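Local coordinates for protein probable glutathione S-transferase (Bordetella bronchiseptica RB50, PDB 3H1N) that probably catalyses the conjugation of glutathione to electrophilic substrates, at residues W181-E193 with L213-L226. Residues are numbered along the deposited sequence; the frame is centred on the assembly and turned at random.
Sequences WSYADLSLYHVVE and LMALHARVAELPEL
With CG placed between its backbone N and carbonyl carbon (chi1 61°), Trp-181 brings its indole up to Leu-223 and Glu-225; at the far end His-217, its CG anti to the backbone N (chi1 171°), swings its imidazole between Tyr-189 and Val-192. Leu-223 CD1 lies over one face of the indole, a CH-pi contact, while Trp-181 NE1 gives a nearly straight hydrogen bond, 2.9 Å long, to Glu-225 OE1; the acceptor lies in the indole plane, while the N-H comes in from above the carboxylate plane. The imidazole carries Val-192 CG1 over one face, 4.0 Å from the His-217 ring centroid, and runs nearly parallel to the Tyr-189 ring, slid so far that the two barely overlap. At the imidazole edge His-217 NE2 points to Glu-193 OE2 in a bent His-carboxylate hydrogen bond, modelled so short that its length is doubtful. Between these polar ends, Val-220 CG1 presses on Tyr-189 CG at 3.5 Å, and Leu-188 packs against Leu-213 and Leu-216. A capping box of Ser-182 and Asp-185 starts the first helix. The arrangement illustrates near-perpendicular helix packing in the C-terminal glutathione S-transferase domain: the axes of segments 183-193 and 213-221 cross at -104° and approach to 8.7 Å, with helix 142-167 touching Leu-188 and Leu-213, and helices 105-127 and 34-43 also bordering the first segment.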
ATOM      1  N   TRP B 181       7.025  16.166 -14.439  1.00 15.05           N
ATOM      2  CA  TRP B 181       7.082  15.292 -13.254  1.00 13.55           C
ATOM      3  C   TRP B 181       5.698  15.091 -12.646  1.00 12.44           C
ATOM      4  O   TRP B 181       4.849  15.980 -12.721  1.00 11.95           O
ATOM      5  CB  TRP B 181       8.071  15.788 -12.177  1.00 13.49           C
ATOM      6  CG  TRP B 181       7.785  17.168 -11.576  1.00 14.22           C
ATOM      7  CD1 TRP B 181       8.355  18.354 -11.955  1.00 14.71           C
ATOM      8  CD2 TRP B 181       6.892  17.482 -10.492  1.00 13.80           C
ATOM      9  NE1 TRP B 181       7.866  19.385 -11.180  1.00 15.57           N
ATOM     10  CE2 TRP B 181       6.968  18.880 -10.278  1.00 14.16           C
ATOM     11  CE3 TRP B 181       6.032  16.721  -9.685  1.00 12.67           C
ATOM     12  CZ2 TRP B 181       6.208  19.537  -9.289  1.00 13.27           C
ATOM     13  CZ3 TRP B 181       5.280  17.371  -8.700  1.00 13.65           C
ATOM     14  CH2 TRP B 181       5.372  18.763  -8.511  1.00 14.07           C
ATOM     15  N   SER B 182       5.497  13.904 -12.078  1.00 11.02           N
ATOM     16  CA  SER B 182       4.321  13.566 -11.280  1.00 10.31           C
ATOM     17  C   SER B 182       4.797  13.306  -9.851  1.00 10.09           C
ATOM     18  O   SER B 182       6.006  13.243  -9.600  1.00  9.47           O
ATOM     19  CB  SER B 182       3.648  12.306 -11.828  1.00 10.03           C
ATOM     20  OG  SER B 182       4.423  11.156 -11.505  1.00  9.99           O
ATOM     21  N   TYR B 183       3.872  13.128  -8.903  1.00  9.85           N
ATOM     22  CA  TYR B 183       4.320  12.868  -7.536  1.00  9.82           C
ATOM     23  C   TYR B 183       5.095  11.549  -7.383  1.00 10.23           C
ATOM     24  O   TYR B 183       5.947  11.441  -6.505  1.00 11.20           O
ATOM     25  CB  TYR B 183       3.180  12.970  -6.536  1.00  9.44           C
ATOM     26  CG  TYR B 183       2.077  11.959  -6.689  1.00  9.10           C
ATOM     27  CD1 TYR B 183       2.236  10.647  -6.237  1.00  8.89           C
ATOM     28  CD2 TYR B 183       0.838  12.330  -7.211  1.00  9.54           C
ATOM     29  CE1 TYR B 183       1.194   9.715  -6.340  1.00  8.55           C
ATOM     30  CE2 TYR B 183      -0.210  11.410  -7.310  1.00  8.44           C
ATOM     31  CZ  TYR B 183      -0.023  10.104  -6.880  1.00  8.01           C
ATOM     32  OH  TYR B 183      -1.064   9.183  -6.958  1.00  8.53           O
ATOM     33  N   ALA B 184       4.804  10.564  -8.242  1.00  9.86           N
ATOM     34  CA  ALA B 184       5.548   9.303  -8.248  1.00  9.85           C
ATOM     35  C   ALA B 184       7.026   9.505  -8.647  1.00  9.93           C
ATOM     36  O   ALA B 184       7.914   8.805  -8.136  1.00  9.85           O
ATOM     37  CB  ALA B 184       4.874   8.288  -9.152  1.00 10.41           C
ATOM     38  N   ASP B 185       7.286  10.458  -9.538  1.00  9.23           N
ATOM     39  CA  ASP B 185       8.671  10.819  -9.870  1.00  9.57           C
ATOM     40  C   ASP B 185       9.420  11.374  -8.657  1.00  9.59           C
ATOM     41  O   ASP B 185      10.598  11.034  -8.439  1.00  9.03           O
ATOM     42  CB  ASP B 185       8.745  11.808 -11.044  1.00 10.08           C
ATOM     43  CG  ASP B 185       8.128  11.259 -12.308  1.00 10.51           C
ATOM     44  OD1 ASP B 185       8.779  10.450 -12.996  1.00 10.70           O
ATOM     45  OD2 ASP B 185       6.988  11.657 -12.628  1.00 11.10           O
ATOM     46  N   LEU B 186       8.751  12.230  -7.872  1.00  9.00           N
ATOM     47  CA  LEU B 186       9.372  12.768  -6.647  1.00  9.00           C
ATOM     48  C   LEU B 186       9.620  11.668  -5.620  1.00  8.91           C
ATOM     49  O   LEU B 186      10.674  11.612  -4.987  1.00  9.28           O
ATOM     50  CB  LEU B 186       8.511  13.866  -6.024  1.00  8.79           C
ATOM     51  CG  LEU B 186       8.095  15.045  -6.895  1.00  8.67           C
ATOM     52  CD1 LEU B 186       7.335  16.044  -6.026  1.00 10.16           C
ATOM     53  CD2 LEU B 186       9.309  15.722  -7.579  1.00  8.83           C
ATOM     54  N   SER B 187       8.646  10.784  -5.474  1.00  8.64           N
ATOM     55  CA  SER B 187       8.767   9.657  -4.562  1.00  8.94           C
ATOM     56  C   SER B 187       9.914   8.735  -4.974  1.00  8.78           C
ATOM     57  O   SER B 187      10.629   8.197  -4.118  1.00  9.09           O
ATOM     58  CB  SER B 187       7.445   8.889  -4.535  1.00  8.58           C
ATOM     59  OG  SER B 187       6.416   9.711  -3.982  1.00  9.79           O
ATOM     60  N   LEU B 188      10.092   8.561  -6.283  1.00  8.79           N
ATOM     61  CA  LEU B 188      11.113   7.649  -6.798  1.00  9.08           C
ATOM     62  C   LEU B 188      12.490   8.229  -6.496  1.00  9.11           C
ATOM     63  O   LEU B 188      13.411   7.513  -6.048  1.00  8.45           O
ATOM     64  CB  LEU B 188      10.925   7.385  -8.304  1.00  8.82           C
ATOM     65  CG  LEU B 188      11.886   6.377  -8.989  1.00  9.30           C
ATOM     66  CD1 LEU B 188      11.925   5.010  -8.263  1.00 10.93           C
ATOM     67  CD2 LEU B 188      11.531   6.192 -10.463  1.00  6.23           C
ATOM     68  N   TYR B 189      12.622   9.533  -6.703  1.00  9.55           N
ATOM     69  CA  TYR B 189      13.845  10.226  -6.313  1.00  9.90           C
ATOM     70  C   TYR B 189      14.125   9.982  -4.822  1.00 10.20           C
ATOM     71  O   TYR B 189      15.263   9.661  -4.435  1.00  9.80           O
ATOM     72  CB  TYR B 189      13.768  11.738  -6.638  1.00 10.08           C
ATOM     73  CG  TYR B 189      14.509  12.609  -5.644  1.00 11.71           C
ATOM     74  CD1 TYR B 189      15.854  12.949  -5.832  1.00 11.62           C
ATOM     75  CD2 TYR B 189      13.862  13.093  -4.507  1.00 13.39           C
ATOM     76  CE1 TYR B 189      16.520  13.718  -4.904  1.00 13.48           C
ATOM     77  CE2 TYR B 189      14.521  13.845  -3.578  1.00 13.50           C
ATOM     78  CZ  TYR B 189      15.835  14.161  -3.776  1.00 13.93           C
ATOM     79  OH  TYR B 189      16.468  14.923  -2.834  1.00 17.05           O
ATOM     80  N   HIS B 190      13.086  10.104  -3.989  1.00 10.24           N
ATOM     81  CA  HIS B 190      13.297  10.002  -2.553  1.00 10.37           C
ATOM     82  C   HIS B 190      13.690   8.597  -2.095  1.00 10.04           C
ATOM     83  O   HIS B 190      14.573   8.450  -1.244  1.00 10.22           O
ATOM     84  CB  HIS B 190      12.108  10.525  -1.726  1.00  9.46           C
ATOM     85  CG  HIS B 190      12.380  10.522  -0.249  1.00  9.76           C
ATOM     86  ND1 HIS B 190      13.307  11.358   0.334  1.00  9.59           N
ATOM     87  CD2 HIS B 190      11.897   9.743   0.748  1.00  9.10           C
ATOM     88  CE1 HIS B 190      13.362  11.118   1.633  1.00  9.09           C
ATOM     89  NE2 HIS B 190      12.508  10.143   1.911  1.00 10.79           N
ATOM     90  N   VAL B 191      13.043   7.573  -2.642  1.00 10.76           N
ATOM     91  CA  VAL B 191      13.400   6.203  -2.280  1.00 10.45           C
ATOM     92  C   VAL B 191      14.861   5.876  -2.702  1.00 10.71           C
ATOM     93  O   VAL B 191      15.587   5.167  -1.981  1.00  9.86           O
ATOM     94  CB  VAL B 191      12.328   5.164  -2.762  1.00 11.01           C
ATOM     95  CG1 VAL B 191      12.439   4.869  -4.278  1.00 11.23           C
ATOM     96  CG2 VAL B 191      12.432   3.893  -1.939  1.00 11.07           C
ATOM     97  N   VAL B 192      15.316   6.448  -3.821  1.00 10.35           N
ATOM     98  CA  VAL B 192      16.710   6.270  -4.235  1.00 10.41           C
ATOM     99  C   VAL B 192      17.660   7.006  -3.259  1.00 10.75           C
ATOM    100  O   VAL B 192      18.728   6.474  -2.902  1.00 10.30           O
ATOM    101  CB  VAL B 192      16.952   6.708  -5.717  1.00 10.77           C
ATOM    102  CG1 VAL B 192      18.435   6.716  -6.054  1.00 10.40           C
ATOM    103  CG2 VAL B 192      16.190   5.792  -6.683  1.00 10.43           C
ATOM    104  N   GLU B 193      17.268   8.204  -2.813  1.00 10.69           N
ATOM    105  CA  GLU B 193      18.038   8.909  -1.779  1.00 11.26           C
ATOM    106  C   GLU B 193      18.162   8.063  -0.528  1.00 10.56           C
ATOM    107  O   GLU B 193      19.239   7.986   0.060  1.00 10.86           O
ATOM    108  CB  GLU B 193      17.391  10.248  -1.379  1.00 12.06           C
ATOM    109  CG  GLU B 193      17.652  11.384  -2.329  1.00 12.78           C
ATOM    110  CD  GLU B 193      19.105  11.798  -2.343  1.00 15.24           C
ATOM    111  OE1 GLU B 193      19.644  12.192  -1.284  1.00 16.45           O
ATOM    112  OE2 GLU B 193      19.718  11.727  -3.424  1.00 15.94           O
ATOM    113  N   LEU B 213      16.872   5.408 -14.316  1.00 10.13           N
ATOM    114  CA  LEU B 213      16.539   5.645 -12.912  1.00 10.27           C
ATOM    115  C   LEU B 213      17.457   6.688 -12.270  1.00 10.10           C
ATOM    116  O   LEU B 213      16.999   7.564 -11.549  1.00 10.45           O
ATOM    117  CB  LEU B 213      16.598   4.336 -12.109  1.00 10.36           C
ATOM    118  CG  LEU B 213      16.352   4.401 -10.597  1.00 10.00           C
ATOM    119  CD1 LEU B 213      14.950   4.932 -10.288  1.00 10.28           C
ATOM    120  CD2 LEU B 213      16.524   3.020  -9.980  1.00 10.07           C
HETATM  121  N   MSE B 214      18.753   6.575 -12.511  1.00 10.70           N
HETATM  122  CA  MSE B 214      19.703   7.523 -11.947  1.00 10.40           C
HETATM  123  C   MSE B 214      19.596   8.899 -12.616  1.00 10.46           C
HETATM  124  O   MSE B 214      19.790   9.935 -11.966  1.00 10.93           O
HETATM  125  CB  MSE B 214      21.126   6.949 -11.979  1.00 10.64           C
HETATM  126  CG  MSE B 214      21.251   5.614 -11.195  1.00 10.77           C
HETATM  127 SE   MSE B 214      20.403   5.575  -9.402  0.55 11.68          SE
HETATM  128  CE  MSE B 214      21.616   6.854  -8.582  1.00 10.58           C
ATOM    129  N   ALA B 215      19.271   8.908 -13.907  1.00  9.78           N
ATOM    130  CA  ALA B 215      18.951  10.154 -14.594  1.00  9.69           C
ATOM    131  C   ALA B 215      17.724  10.820 -13.969  1.00  9.61           C
ATOM    132  O   ALA B 215      17.727  12.029 -13.746  1.00  9.96           O
ATOM    133  CB  ALA B 215      18.740   9.923 -16.087  1.00  9.62           C
ATOM    134  N   LEU B 216      16.690  10.030 -13.682  1.00  9.88           N
ATOM    135  CA  LEU B 216      15.482  10.560 -13.048  1.00 10.30           C
ATOM    136  C   LEU B 216      15.808  11.158 -11.687  1.00 10.61           C
ATOM    137  O   LEU B 216      15.385  12.275 -11.375  1.00 10.68           O
ATOM    138  CB  LEU B 216      14.406   9.484 -12.913  1.00 10.36           C
ATOM    139  CG  LEU B 216      13.164  10.117 -12.263  1.00 12.32           C
ATOM    140  CD1 LEU B 216      11.949  10.030 -13.134  1.00 15.06           C
ATOM    141  CD2 LEU B 216      12.906   9.614 -10.848  1.00 11.63           C
ATOM    142  N   HIS B 217      16.579  10.412 -10.896  1.00 10.60           N
ATOM    143  CA  HIS B 217      16.988  10.836  -9.567  1.00 11.27           C
ATOM    144  C   HIS B 217      17.693  12.196  -9.617  1.00 11.89           C
ATOM    145  O   HIS B 217      17.353  13.110  -8.849  1.00 12.16           O
ATOM    146  CB  HIS B 217      17.886   9.765  -8.931  1.00 11.62           C
ATOM    147  CG  HIS B 217      18.528  10.197  -7.654  1.00 10.97           C
ATOM    148  ND1 HIS B 217      19.835  10.635  -7.591  1.00 14.05           N
ATOM    149  CD2 HIS B 217      18.035  10.299  -6.399  1.00 10.66           C
ATOM    150  CE1 HIS B 217      20.125  10.965  -6.345  1.00 13.28           C
ATOM    151  NE2 HIS B 217      19.048  10.773  -5.604  1.00 14.19           N
ATOM    152  N   ALA B 218      18.645  12.323 -10.538  1.00 11.68           N
ATOM    153  CA  ALA B 218      19.403  13.561 -10.706  1.00 12.15           C
ATOM    154  C   ALA B 218      18.513  14.707 -11.196  1.00 12.31           C
ATOM    155  O   ALA B 218      18.717  15.854 -10.816  1.00 12.60           O
ATOM    156  CB  ALA B 218      20.566  13.352 -11.651  1.00 12.37           C
ATOM    157  N   ARG B 219      17.539  14.382 -12.043  1.00 11.96           N
ATOM    158  CA  ARG B 219      16.655  15.378 -12.628  1.00 11.78           C
ATOM    159  C   ARG B 219      15.793  16.026 -11.533  1.00 11.25           C
ATOM    160  O   ARG B 219      15.667  17.250 -11.467  1.00 10.35           O
ATOM    161  CB  ARG B 219      15.781  14.726 -13.706  1.00 12.17           C
ATOM    162  CG  ARG B 219      15.139  15.710 -14.664  1.00 15.10           C
ATOM    163  CD  ARG B 219      14.312  15.030 -15.766  1.00 16.09           C
ATOM    164  NE  ARG B 219      13.733  16.047 -16.652  1.00 17.47           N
ATOM    165  CZ  ARG B 219      12.869  15.805 -17.635  1.00 18.57           C
ATOM    166  NH1 ARG B 219      12.453  14.567 -17.872  1.00 18.35           N
ATOM    167  NH2 ARG B 219      12.397  16.812 -18.366  1.00 19.34           N
ATOM    168  N   VAL B 220      15.213  15.195 -10.669  1.00  9.84           N
ATOM    169  CA  VAL B 220      14.396  15.697  -9.568  1.00 10.42           C
ATOM    170  C   VAL B 220      15.215  16.515  -8.586  1.00 10.68           C
ATOM    171  O   VAL B 220      14.763  17.555  -8.102  1.00 10.99           O
ATOM    172  CB  VAL B 220      13.703  14.556  -8.806  1.00  9.96           C
ATOM    173  CG1 VAL B 220      12.929  15.115  -7.589  1.00 11.19           C
ATOM    174  CG2 VAL B 220      12.768  13.809  -9.730  1.00  9.75           C
ATOM    175  N   ALA B 221      16.413  16.024  -8.279  1.00 11.19           N
ATOM    176  CA  ALA B 221      17.328  16.710  -7.385  1.00 11.56           C
ATOM    177  C   ALA B 221      17.606  18.139  -7.852  1.00 11.78           C
ATOM    178  O   ALA B 221      17.822  19.018  -7.022  1.00 11.97           O
ATOM    179  CB  ALA B 221      18.627  15.937  -7.263  1.00 11.53           C
ATOM    180  N   GLU B 222      17.573  18.357  -9.172  1.00 12.05           N
ATOM    181  CA  GLU B 222      17.855  19.662  -9.792  1.00 12.42           C
ATOM    182  C   GLU B 222      16.639  20.558 -10.087  1.00 11.45           C
ATOM    183  O   GLU B 222      16.798  21.664 -10.572  1.00 10.65           O
ATOM    184  CB  GLU B 222      18.635  19.471 -11.105  1.00 13.63           C
ATOM    185  CG  GLU B 222      19.918  18.668 -10.978  1.00 16.29           C
ATOM    186  CD  GLU B 222      20.981  19.398 -10.184  1.00 22.98           C
ATOM    187  OE1 GLU B 222      21.201  20.602 -10.449  1.00 22.85           O
ATOM    188  OE2 GLU B 222      21.591  18.768  -9.289  1.00 26.68           O
ATOM    189  N   LEU B 223      15.426  20.083  -9.818  1.00 10.67           N
ATOM    190  CA  LEU B 223      14.227  20.876 -10.107  1.00 10.36           C
ATOM    191  C   LEU B 223      14.260  22.230  -9.404  1.00 10.40           C
ATOM    192  O   LEU B 223      14.494  22.282  -8.192  1.00 10.47           O
ATOM    193  CB  LEU B 223      12.976  20.099  -9.676  1.00  9.77           C
ATOM    194  CG  LEU B 223      12.589  18.948 -10.598  1.00 10.73           C
ATOM    195  CD1 LEU B 223      11.442  18.146  -9.958  1.00  9.31           C
ATOM    196  CD2 LEU B 223      12.208  19.453 -11.988  1.00  9.33           C
ATOM    197  N   PRO B 224      14.066  23.336 -10.160  1.00 11.41           N
ATOM    198  CA  PRO B 224      14.068  24.666  -9.528  1.00 11.52           C
ATOM    199  C   PRO B 224      13.005  24.776  -8.422  1.00 11.68           C
ATOM    200  O   PRO B 224      13.232  25.442  -7.417  1.00 11.44           O
ATOM    201  CB  PRO B 224      13.745  25.604 -10.691  1.00 11.82           C
ATOM    202  CG  PRO B 224      14.272  24.897 -11.887  1.00 12.03           C
ATOM    203  CD  PRO B 224      13.973  23.443 -11.630  1.00 11.34           C
ATOM    204  N   GLU B 225      11.876  24.096  -8.595  1.00 11.78           N
ATOM    205  CA  GLU B 225      10.825  24.109  -7.582  1.00 12.11           C
ATOM    206  C   GLU B 225      11.166  23.347  -6.292  1.00 12.36           C
ATOM    207  O   GLU B 225      10.473  23.509  -5.285  1.00 12.14           O
ATOM    208  CB  GLU B 225       9.464  23.664  -8.151  1.00 12.45           C
ATOM    209  CG  GLU B 225       9.431  22.314  -8.860  1.00 12.85           C
ATOM    210  CD  GLU B 225       9.738  22.441 -10.345  1.00 14.38           C
ATOM    211  OE1 GLU B 225       8.883  22.070 -11.174  1.00 16.67           O
ATOM    212  OE2 GLU B 225      10.830  22.922 -10.681  1.00 12.52           O
ATOM    213  N   LEU B 226      12.220  22.522  -6.316  1.00 12.27           N
ATOM    214  CA  LEU B 226      12.689  21.876  -5.086  1.00 12.64           C
ATOM    215  C   LEU B 226      13.948  22.502  -4.502  1.00 13.08           C
ATOM    216  O   LEU B 226      14.342  22.154  -3.389  1.00 13.31           O
ATOM    217  CB  LEU B 226      12.856  20.354  -5.251  1.00 11.71           C
ATOM    218  CG  LEU B 226      11.577  19.526  -5.100  1.00 12.11           C
ATOM    219  CD1 LEU B 226      11.886  18.075  -5.437  1.00 10.81           C
ATOM    220  CD2 LEU B 226      10.962  19.656  -3.693  1.00  7.61           C
TER